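PDB 3CEA: Myo-inositol 2-dehydrogenase from Lactobacillus plantarum WCFS1, which probably catalyses the NAD-dependent oxidation of myo-inositol at its 2-hydroxyl. Local coordinates for residues 207-212 against 221-226; 251-256 against 265-270. One frame throughout, in Å; residues are numbered along the deposited sequence.

Contact 1. Residues 207-212 against 221-226; sequences GLTSNI and GEFETG
A classic beta bulge marks the point where the ladder between two antiparallel strands of the C-terminal domain's sheet ends: Glu-224 and Thr-225 both stand opposite Ser-210. Two backbone bonds close the Ser-210 and Thr-225 pair, Thr-225 N to Ser-210 O (3.0 Å) and Ser-210 N to Thr-225 O, while Thr-209 and Gly-226 form the adjoining non-hydrogen-bonded pair. Past the bulge a side chain does the work of the backbone. The amide of Asn-211 reaches over and offers both its ends to the facing chain. Its ND2 donates to Glu-222 O at 3.2 Å, in the plane of both the amide and the carbonyl and on a lone pair, whereas its OD1 receives Glu-224 N (3.0 Å) from above the carbonyl plane. Gripped at both ends, the amide is fixed in rotation, and its plane lies 24° from that of the Phe-223 ring, with Asn-211 ND2 3.4 Å from Phe-223 CD1. Thr-209 covers one face of this ring: its CB makes a CH-pi contact 3.8 Å from the Phe-223 centroid, and OG1, set between backbone N and carbonyl carbon (chi1 53°), sits above the ring centre. On the face of the sheet that carries Ser-210 and Thr-225, their CB atoms meet at 3.9 Å, and a water donates to both Ser-210 OG and Glu-224 OE1. Helix 319-338 packs on Thr-209 and Phe-223 through Gln-333, Gly-226 pairs onward with Gly-242 of strand 237-243, and Ile-154 of a second subunit lies against Glu-224 and Thr-225.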
loop_
_atom_site.group_PDB
_atom_site.type_symbol
_atom_site.label_atom_id
_atom_site.label_comp_id
_atom_site.label_asym_id
_atom_site.label_seq_id
_atom_site.Cartn_x
_atom_site.Cartn_y
_atom_site.Cartn_z
ATOM N N GLY A 207 11.697 18.410 24.491
ATOM C CA GLY A 207 10.523 17.579 24.719
ATOM C C GLY A 207 9.268 18.392 24.958
ATOM O O GLY A 207 9.312 19.447 25.589
ATOM N N LEU A 208 8.149 17.899 24.435
ATOM C CA LEU A 208 6.842 18.509 24.658
ATOM C C LEU A 208 5.818 17.429 24.966
ATOM O O LEU A 208 5.850 16.347 24.376
ATOM C CB LEU A 208 6.404 19.332 23.442
ATOM C CG LEU A 208 7.161 20.635 23.160
ATOM C CD1 LEU A 208 6.914 21.106 21.734
ATOM C CD2 LEU A 208 6.779 21.720 24.158
ATOM N N THR A 209 4.919 17.721 25.901
ATOM C CA THR A 209 3.914 16.754 26.328
ATOM C C THR A 209 2.499 17.228 26.032
ATOM O O THR A 209 2.259 18.426 25.869
ATOM C CB THR A 209 4.034 16.419 27.828
ATOM O OG1 THR A 209 4.028 17.627 28.597
ATOM C CG2 THR A 209 5.312 15.631 28.110
ATOM N N SER A 210 1.571 16.275 25.969
ATOM C CA SER A 210 0.172 16.558 25.672
ATOM C C SER A 210 -0.755 15.664 26.472
ATOM O O SER A 210 -0.492 14.468 26.638
ATOM C CB SER A 210 -0.111 16.356 24.185
ATOM O OG SER A 210 -1.457 16.675 23.871
ATOM N N ASN A 211 -1.841 16.259 26.959
ATOM C CA ASN A 211 -2.939 15.522 27.572
ATOM C C ASN A 211 -4.272 15.818 26.886
ATOM O O ASN A 211 -5.339 15.615 27.472
ATOM C CB ASN A 211 -3.029 15.833 29.068
ATOM C CG ASN A 211 -2.287 14.823 29.923
ATOM O OD1 ASN A 211 -2.251 13.629 29.614
ATOM N ND2 ASN A 211 -1.706 15.297 31.021
ATOM N N ILE A 212 -4.208 16.296 25.645
ATOM C CA ILE A 212 -5.406 16.634 24.877
ATOM C C ILE A 212 -6.298 15.405 24.654
ATOM O O ILE A 212 -7.507 15.462 24.886
ATOM C CB ILE A 212 -5.051 17.329 23.532
ATOM C CG1 ILE A 212 -4.440 18.712 23.795
ATOM C CG2 ILE A 212 -6.282 17.451 22.629
ATOM C CD1 ILE A 212 -3.813 19.372 22.575
ATOM N N GLY A 221 -0.523 11.920 37.233
ATOM C CA GLY A 221 0.748 12.554 36.876
ATOM C C GLY A 221 1.364 12.061 35.579
ATOM O O GLY A 221 2.585 12.103 35.409
ATOM N N GLU A 222 0.516 11.605 34.662
ATOM C CA GLU A 222 0.967 11.068 33.379
ATOM C C GLU A 222 0.566 11.970 32.209
ATOM O O GLU A 222 -0.444 12.680 32.279
ATOM C CB GLU A 222 0.407 9.656 33.172
ATOM C CG GLU A 222 1.092 8.572 34.000
ATOM C CD GLU A 222 2.323 7.973 33.320
ATOM O OE1 GLU A 222 2.597 8.296 32.138
ATOM O OE2 GLU A 222 3.017 7.164 33.977
ATOM N N PHE A 223 1.368 11.941 31.145
ATOM C CA PHE A 223 1.048 12.643 29.903
ATOM C C PHE A 223 0.748 11.653 28.787
ATOM O O PHE A 223 1.511 10.707 28.568
ATOM C CB PHE A 223 2.194 13.568 29.483
ATOM C CG PHE A 223 2.440 14.701 30.437
ATOM C CD1 PHE A 223 1.594 15.811 30.456
ATOM C CD2 PHE A 223 3.521 14.663 31.316
ATOM C CE1 PHE A 223 1.819 16.866 31.343
ATOM C CE2 PHE A 223 3.757 15.711 32.203
ATOM C CZ PHE A 223 2.902 16.816 32.217
ATOM N N GLU A 224 -0.358 11.879 28.081
ATOM C CA GLU A 224 -0.785 10.993 26.997
ATOM C C GLU A 224 0.242 10.912 25.865
ATOM O O GLU A 224 0.580 9.818 25.407
ATOM C CB GLU A 224 -2.156 11.420 26.458
ATOM C CG GLU A 224 -2.822 10.396 25.538
ATOM C CD GLU A 224 -2.328 10.482 24.105
ATOM O OE1 GLU A 224 -2.249 11.605 23.574
ATOM O OE2 GLU A 224 -2.014 9.432 23.506
ATOM N N THR A 225 0.729 12.067 25.420
ATOM C CA THR A 225 1.668 12.130 24.304
ATOM C C THR A 225 2.960 12.829 24.707
ATOM O O THR A 225 2.946 13.791 25.473
ATOM C CB THR A 225 1.034 12.825 23.063
ATOM O OG1 THR A 225 -0.075 12.047 22.598
ATOM C CG2 THR A 225 2.037 12.962 21.914
ATOM N N GLY A 226 4.074 12.321 24.195
ATOM C CA GLY A 226 5.368 12.957 24.369
ATOM C C GLY A 226 6.088 13.026 23.041
ATOM O O GLY A 226 6.348 11.996 22.417
HETATM O O HOH W 1 -2.854 14.073 24.075
#

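Contact 2. Residues 251-256 against 265-270; sequences QVELEV and IGEHPD
Gln-251 NE2 is shared between two acceptors, Glu-267 O at 2.8 Å and Glu-253 OE1 at 2.9 Å. This glutamine belongs to strand 251-258 of an antiparallel beta hairpin, and the facing chain is strand 262-265 with the loop that follows. The bond to Glu-267 O lies in the glutamine's amide plane yet meets the carbonyl from 51° above its plane. CG anti to the backbone N (chi1 -176°) and a bend at chi2 carry the amide to that loop, where Gln-251 OE1, which also hydrogen-bonds His-248 NE2, rests 3.3 Å from Pro-269 CD. An alanine in place of Gln-251 would probably leave Glu-267 O and Glu-253 OE1 without this shared donor and open a gap beside Pro-269. Glu-253 keeps further partners in Arg-157 and in Arg-264 of a second subunit. The ladder itself closes at Leu-254 and Ile-265, whose backbones exchange two bonds, Ile-265 N to Leu-254 O being the shorter (2.7 Å). Gly-266 then turns the chain with positive phi (64°), and a side chain there would run into Val-252 O. A water links the strand to this turn, accepting from Val-252 N and donating to Gly-266 O. Beside the paired backbones the side chains of Leu-254 and Ile-265 run alongside each other in the same direction, with Leu-254 CD2 3.9 Å from Ile-265 CD1.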
loop_
_atom_site.group_PDB
_atom_site.type_symbol
_atom_site.label_atom_id
_atom_site.label_comp_id
_atom_site.label_asym_id
_atom_site.label_seq_id
_atom_site.Cartn_x
_atom_site.Cartn_y
_atom_site.Cartn_z
ATOM N N GLN A 251 0.770 1.431 16.924
ATOM C CA GLN A 251 1.675 1.969 15.911
ATOM C C GLN A 251 3.107 1.947 16.418
ATOM O O GLN A 251 3.427 2.595 17.418
ATOM C CB GLN A 251 1.276 3.400 15.525
ATOM C CG GLN A 251 2.116 4.023 14.399
ATOM C CD GLN A 251 1.756 3.500 13.012
ATOM O OE1 GLN A 251 0.697 2.901 12.810
ATOM N NE2 GLN A 251 2.643 3.734 12.046
ATOM N N VAL A 252 3.958 1.185 15.731
ATOM C CA VAL A 252 5.382 1.125 16.040
ATOM C C VAL A 252 6.157 1.277 14.736
ATOM O O VAL A 252 6.199 0.372 13.896
ATOM C CB VAL A 252 5.787 -0.163 16.806
ATOM C CG1 VAL A 252 7.287 -0.192 17.036
ATOM C CG2 VAL A 252 5.072 -0.245 18.149
ATOM N N GLU A 253 6.775 2.441 14.587
ATOM C CA GLU A 253 7.266 2.900 13.306
ATOM C C GLU A 253 8.652 3.503 13.473
ATOM O O GLU A 253 8.895 4.274 14.405
ATOM C CB GLU A 253 6.286 3.942 12.757
ATOM C CG GLU A 253 6.469 4.346 11.303
ATOM C CD GLU A 253 5.549 5.502 10.904
ATOM O OE1 GLU A 253 4.595 5.811 11.660
ATOM O OE2 GLU A 253 5.781 6.106 9.835
ATOM N N LEU A 254 9.562 3.130 12.577
ATOM C CA LEU A 254 10.883 3.741 12.519
ATOM C C LEU A 254 11.216 4.154 11.093
ATOM O O LEU A 254 11.152 3.342 10.166
ATOM C CB LEU A 254 11.963 2.798 13.061
ATOM C CG LEU A 254 13.371 3.381 13.260
ATOM C CD1 LEU A 254 13.404 4.420 14.381
ATOM C CD2 LEU A 254 14.380 2.278 13.541
ATOM N N GLU A 255 11.571 5.426 10.933
ATOM C CA GLU A 255 11.992 5.952 9.644
ATOM C C GLU A 255 13.450 6.367 9.710
ATOM O O GLU A 255 13.824 7.222 10.512
ATOM C CB GLU A 255 11.125 7.143 9.234
ATOM C CG GLU A 255 11.554 7.812 7.933
ATOM C CD GLU A 255 10.861 9.137 7.712
ATOM O OE1 GLU A 255 9.669 9.135 7.337
ATOM O OE2 GLU A 255 11.510 10.181 7.917
ATOM N N VAL A 256 14.273 5.752 8.873
ATOM C CA VAL A 256 15.660 6.162 8.756
ATOM C C VAL A 256 15.845 6.881 7.425
ATOM O O VAL A 256 15.830 6.268 6.355
ATOM C CB VAL A 256 16.646 4.990 8.913
ATOM C CG1 VAL A 256 18.045 5.523 9.167
ATOM C CG2 VAL A 256 16.223 4.080 10.064
ATOM N N ILE A 265 10.072 1.377 8.713
ATOM C CA ILE A 265 9.785 0.094 9.327
ATOM C C ILE A 265 8.450 0.227 10.041
ATOM O O ILE A 265 8.291 1.079 10.915
ATOM C CB ILE A 265 10.907 -0.320 10.310
ATOM C CG1 ILE A 265 12.264 -0.310 9.595
ATOM C CG2 ILE A 265 10.631 -1.703 10.893
ATOM C CD1 ILE A 265 13.415 0.191 10.449
ATOM N N GLY A 266 7.490 -0.604 9.645
ATOM C CA GLY A 266 6.155 -0.579 10.229
ATOM C C GLY A 266 5.422 0.726 9.980
ATOM O O GLY A 266 4.891 1.334 10.911
ATOM N N GLU A 267 5.400 1.161 8.723
ATOM C CA GLU A 267 4.661 2.356 8.332
ATOM C C GLU A 267 3.190 2.197 8.712
ATOM O O GLU A 267 2.586 3.104 9.291
ATOM C CB GLU A 267 4.812 2.600 6.832
ATOM C CG GLU A 267 4.534 4.025 6.394
ATOM C CD GLU A 267 5.135 4.348 5.036
ATOM O OE1 GLU A 267 5.702 3.443 4.387
ATOM O OE2 GLU A 267 5.042 5.519 4.618
ATOM N N HIS A 268 2.634 1.031 8.383
ATOM C CA HIS A 268 1.316 0.609 8.851
ATOM C C HIS A 268 1.471 -0.671 9.675
ATOM O O HIS A 268 2.253 -1.554 9.303
ATOM C CB HIS A 268 0.366 0.357 7.674
ATOM C CG HIS A 268 0.177 1.539 6.772
ATOM N ND1 HIS A 268 -0.175 1.412 5.446
ATOM C CD2 HIS A 268 0.298 2.870 7.000
ATOM C CE1 HIS A 268 -0.270 2.610 4.898
ATOM N NE2 HIS A 268 0.015 3.512 5.819
ATOM N N PRO A 269 0.729 -0.787 10.793
ATOM C CA PRO A 269 0.890 -1.961 11.646
ATOM C C PRO A 269 0.001 -3.126 11.201
ATOM O O PRO A 269 -0.862 -3.575 11.959
ATOM C CB PRO A 269 0.462 -1.442 13.018
ATOM C CG PRO A 269 -0.547 -0.365 12.720
ATOM C CD PRO A 269 -0.295 0.137 11.319
ATOM N N ASP A 270 0.220 -3.610 9.981
ATOM C CA ASP A 270 -0.643 -4.632 9.382
ATOM C C ASP A 270 -0.712 -5.906 10.222
ATOM O O ASP A 270 0.319 -6.458 10.616
ATOM C CB ASP A 270 -0.191 -4.963 7.954
ATOM C CG ASP A 270 -0.158 -3.740 7.039
ATOM O OD1 ASP A 270 -0.950 -2.786 7.246
ATOM O OD2 ASP A 270 0.673 -3.745 6.101
HETATM O O HOH W 2 3.320 0.661 12.873
#

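How the contacts relate
Contacts 1 and 2 lie on one mixed sheet and illustrate how its strand pairs can end. Contact 1 joins strands 202-210 and 225-232 and contact 2 strands 251-258 and 262-265, with 237-243 and 153-163 between them in the sheet. Their centres are 21 Å apart, and the nearest atoms, about 11 Å apart, do not touch. In each, a side-chain amide takes over where the strand pairing stops, Asn-211 in one and Gln-251 in the other. Both contacts also meet the second subunit. The side chain of Glu-222 is about 11 Å from the bound NAD and that of Val-252 about 9 Å, so neither of these two side chains touches it.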